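Side-chain contacts in SCARECROW-LIKE protein 7 (Oryza sativa Japonica Group, PDB 5HYZ), which is probably a transcription factor of the GRAS family that binds DNA in vitro and takes part in plant development and abiotic stress resistance: residues V222-V225 with L226-K230; R307-G310 with S311-Q315. One frame throughout, in Å; residues are numbered along the deposited sequence.

Both contacts are local, each formed along a single stretch of chain within the GRAS domain, which combines a Rossmann-type fold with a helix bundle. Contact 1 comes first, on helix 220-231, the crossover helix between the neighbouring parallel strands 202-208 and 236-242 in the predicted PFYRE region. Contact 2 follows in the predicted SAW region, where the loop after helix 278-296 turns into helix 311-320. Their centres lie about 16 Å apart, yet the two meet: V222 CG2 of contact 1 packs at 4.2 Å from W314 CZ3 of contact 2. A crossover helix thus packs against the start of a later helix beside the central sheet.

Contact 1. Residues V222-V225 with L226-K230; sequences VRRV and LRLAK
R223 and R227, one turn apart on helix 220-231, lay their chains across each other. The R223 CG and CD methylenes come over one face of the R227 guanidinium, with CD 3.5 Å above the plane and displaced from the centre toward the edge of the group; R223 CG stands 3.6 Å from R227 NE. CG of R223 is anti to its backbone N (chi1 174°), and a bend at chi3 (-34°) then leads its guanidinium away from that of R227. The two guanidinium planes are 78° apart, and the nearest charged atoms, R223 NH1 and R227 NH2, remain 4.5 Å from each other. R223 also makes a cation-pi contact with W320.

On another side of the helix V222 and L226 run alongside, pointing the same way, and touch through V222 CG2 and L226 CD1 at 3.9 Å. L226 CG also rests 3.4 Å from V222 O, the carbonyl that accepts the L226 N-H in a bond of 3.0 Å. V225 and L228 meet more loosely, CG2 to CD2. F207 of strand 202-208 touches both V225 and L226, and A229 reaches V205 of the same strand. The R224 guanidinium passes L228 CD2 obliquely, and its NH1 hydrogen-bonds to L190 O.

Chemically, V225, L226 and A229 pack on strand 202-208, and L228 is buried as well, whereas R223 and R227 meet through methylenes and a guanidinium face. Meeting in this way keeps the charged nitrogens apart, and the W320 ring probably helps R223 to tolerate its like-charged neighbour.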
# COMPACT_ATOMS: atom_id res chain seq x y z
N VAL A 222 -17.70 -17.05 -23.11
CA VAL A 222 -18.04 -16.06 -22.06
C VAL A 222 -19.50 -16.30 -21.67
O VAL A 222 -19.87 -16.26 -20.50
CB VAL A 222 -17.75 -14.53 -22.48
CG1 VAL A 222 -18.40 -14.16 -23.78
CG2 VAL A 222 -18.24 -13.56 -21.37
N ARG A 223 -20.33 -16.66 -22.64
CA ARG A 223 -21.70 -17.02 -22.29
C ARG A 223 -21.80 -18.20 -21.37
O ARG A 223 -22.62 -18.20 -20.44
CB ARG A 223 -22.51 -17.33 -23.55
CG ARG A 223 -23.89 -17.84 -23.22
CD ARG A 223 -24.79 -17.66 -24.40
NE ARG A 223 -24.45 -16.44 -25.16
CZ ARG A 223 -25.13 -15.29 -25.10
NH1 ARG A 223 -26.20 -15.17 -24.28
NH2 ARG A 223 -24.74 -14.27 -25.86
N ARG A 224 -20.99 -19.23 -21.62
CA ARG A 224 -21.09 -20.47 -20.88
C ARG A 224 -20.70 -20.17 -19.45
O ARG A 224 -21.39 -20.64 -18.52
CB ARG A 224 -20.19 -21.60 -21.47
CG ARG A 224 -20.35 -22.99 -20.77
CD ARG A 224 -19.47 -24.08 -21.40
NE ARG A 224 -19.71 -25.42 -20.81
CZ ARG A 224 -19.40 -25.77 -19.55
NH1 ARG A 224 -18.80 -24.90 -18.69
NH2 ARG A 224 -19.68 -27.01 -19.14
N VAL A 225 -19.62 -19.37 -19.25
CA VAL A 225 -19.23 -19.16 -17.85
C VAL A 225 -20.18 -18.16 -17.11
O VAL A 225 -20.40 -18.31 -15.92
CB VAL A 225 -17.73 -18.70 -17.71
CG1 VAL A 225 -17.54 -17.26 -17.94
CG2 VAL A 225 -17.23 -18.95 -16.26
N LEU A 226 -20.73 -17.17 -17.80
CA LEU A 226 -21.74 -16.27 -17.15
C LEU A 226 -23.00 -17.04 -16.80
O LEU A 226 -23.59 -16.83 -15.74
CB LEU A 226 -22.10 -15.07 -18.02
CG LEU A 226 -20.95 -14.09 -18.17
CD1 LEU A 226 -21.33 -12.92 -19.09
CD2 LEU A 226 -20.52 -13.54 -16.77
N ARG A 227 -23.42 -17.99 -17.65
CA ARG A 227 -24.55 -18.84 -17.26
C ARG A 227 -24.23 -19.72 -16.09
O ARG A 227 -25.05 -19.95 -15.21
CB ARG A 227 -25.00 -19.71 -18.47
CG ARG A 227 -25.72 -18.84 -19.52
CD ARG A 227 -26.01 -19.76 -20.73
NE ARG A 227 -26.89 -19.13 -21.71
CZ ARG A 227 -27.32 -19.78 -22.81
NH1 ARG A 227 -26.90 -21.05 -23.05
NH2 ARG A 227 -28.15 -19.19 -23.68
N LEU A 228 -23.01 -20.21 -16.07
CA LEU A 228 -22.56 -21.01 -14.97
C LEU A 228 -22.59 -20.19 -13.68
O LEU A 228 -23.06 -20.63 -12.66
CB LEU A 228 -21.17 -21.53 -15.28
CG LEU A 228 -20.44 -22.34 -14.25
CD1 LEU A 228 -21.24 -23.64 -13.98
CD2 LEU A 228 -19.05 -22.71 -14.78
N ALA A 229 -22.06 -18.97 -13.74
CA ALA A 229 -22.11 -18.10 -12.55
C ALA A 229 -23.57 -17.85 -12.07
O ALA A 229 -23.90 -17.97 -10.86
CB ALA A 229 -21.45 -16.77 -12.87
N LYS A 230 -24.45 -17.55 -13.02
CA LYS A 230 -25.84 -17.26 -12.70
C LYS A 230 -26.50 -18.45 -12.05
O LYS A 230 -27.32 -18.31 -11.15
CB LYS A 230 -26.60 -16.84 -14.01
CG LYS A 230 -28.09 -16.38 -13.85
CD LYS A 230 -28.22 -14.95 -13.25
CE LYS A 230 -29.68 -14.39 -13.14
NZ LYS A 230 -29.73 -13.05 -12.34

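Contact 2. Residues R307-G310 with S311-Q315; sequences RMAG and SSEWQ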
# COMPACT_ATOMS: atom_id res chain seq x y z
N ARG A 307 -8.94 -10.56 -26.58
CA ARG A 307 -9.74 -9.36 -26.94
C ARG A 307 -10.05 -8.66 -25.66
O ARG A 307 -9.92 -9.27 -24.60
CB ARG A 307 -11.02 -9.76 -27.66
CG ARG A 307 -10.78 -10.27 -29.10
CD ARG A 307 -11.75 -11.39 -29.37
NE ARG A 307 -11.55 -11.99 -30.70
CZ ARG A 307 -12.13 -11.57 -31.82
NH1 ARG A 307 -13.00 -10.58 -31.79
NH2 ARG A 307 -11.88 -12.17 -32.99
N MSE A 308 -10.39 -7.37 -25.70
CA MSE A 308 -10.84 -6.67 -24.49
C MSE A 308 -12.07 -5.88 -24.95
O MSE A 308 -12.23 -5.65 -26.14
CB MSE A 308 -9.72 -5.71 -23.91
CG MSE A 308 -8.63 -6.60 -23.27
CE MSE A 308 -5.82 -7.00 -21.93
N ALA A 309 -12.93 -5.46 -24.00
CA ALA A 309 -14.13 -4.77 -24.38
C ALA A 309 -14.33 -3.56 -23.48
O ALA A 309 -13.90 -3.56 -22.33
CB ALA A 309 -15.33 -5.71 -24.30
N GLY A 310 -15.01 -2.54 -23.98
CA GLY A 310 -15.37 -1.42 -23.13
C GLY A 310 -16.60 -1.72 -22.23
O GLY A 310 -17.32 -2.68 -22.43
N SER A 311 -16.87 -0.82 -21.28
CA SER A 311 -17.89 -1.08 -20.26
C SER A 311 -19.30 -1.25 -20.88
O SER A 311 -20.05 -2.11 -20.43
CB SER A 311 -17.84 0.05 -19.19
OG SER A 311 -18.21 1.33 -19.81
N SER A 312 -19.64 -0.50 -21.95
CA SER A 312 -20.98 -0.68 -22.57
C SER A 312 -21.17 -2.06 -23.15
O SER A 312 -22.25 -2.64 -23.09
CB SER A 312 -21.21 0.33 -23.73
OG SER A 312 -21.16 1.62 -23.25
N GLU A 313 -20.11 -2.60 -23.75
CA GLU A 313 -20.17 -3.96 -24.29
C GLU A 313 -20.33 -5.00 -23.20
O GLU A 313 -21.12 -5.97 -23.31
CB GLU A 313 -18.90 -4.25 -25.10
CG GLU A 313 -18.90 -5.68 -25.69
CD GLU A 313 -17.86 -5.84 -26.83
OE1 GLU A 313 -17.27 -4.80 -27.30
OE2 GLU A 313 -17.65 -7.01 -27.25
N TRP A 314 -19.57 -4.82 -22.12
CA TRP A 314 -19.76 -5.71 -20.98
C TRP A 314 -21.16 -5.64 -20.42
O TRP A 314 -21.75 -6.66 -20.05
CB TRP A 314 -18.72 -5.38 -19.87
CG TRP A 314 -17.35 -5.86 -20.24
CD1 TRP A 314 -16.25 -5.09 -20.48
CD2 TRP A 314 -16.92 -7.24 -20.36
NE1 TRP A 314 -15.15 -5.92 -20.77
CE2 TRP A 314 -15.55 -7.22 -20.72
CE3 TRP A 314 -17.59 -8.48 -20.29
CZ2 TRP A 314 -14.81 -8.40 -20.97
CZ3 TRP A 314 -16.87 -9.64 -20.53
CH2 TRP A 314 -15.49 -9.59 -20.86
N GLN A 315 -21.73 -4.43 -20.34
CA GLN A 315 -23.08 -4.32 -19.79
C GLN A 315 -24.02 -5.11 -20.72
O GLN A 315 -24.89 -5.84 -20.23
CB GLN A 315 -23.51 -2.86 -19.70
CG GLN A 315 -25.01 -2.75 -19.41
CD GLN A 315 -25.54 -1.33 -19.55
OE1 GLN A 315 -24.90 -0.44 -20.12
NE2 GLN A 315 -26.75 -1.12 -19.03
O HOH W 1 -12.13 -5.70 -21.21
O HOH W 2 -16.32 -2.66 -26.58
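Helix 311-320 of the predicted SAW region starts here, with G310 as its N-cap and A309 just ahead. G310 O accepts the N-H of W314 at 3.1 Å in a nearly straight bond (168°), closing the first turn. The methyl of A309 is wedged between two side chains of that turn. It lies over one face of the W314 indole as a CH-pi contact, with CB 3.9 Å from the centroid of the five-membered ring, and its other neighbour is the E313 chain, whose CD is 3.6 Å from A309 CB. Extended from a CG anti to the backbone N (chi1 180°), E313 runs back along the incoming loop.

Water 1 joins loop and helix. In the plane of the indole at its edge, it accepts from W314 NE1 at 3.1 Å and from A309 N at 2.9 Å, giving the buried ring nitrogen a partner. Water 2 accepts from G310 N. E313 OE2 is held by N247 ND2; the carboxylate near the helix start would probably be favoured by the helix dipole.

Around this turn, W314 packs on L239 and E241 of strand 236-242 and on L215, S311 N is bound by E243 OE2, and F358 of strand 358-363 touches S311 and Q315, seating the helix start against the central sheet.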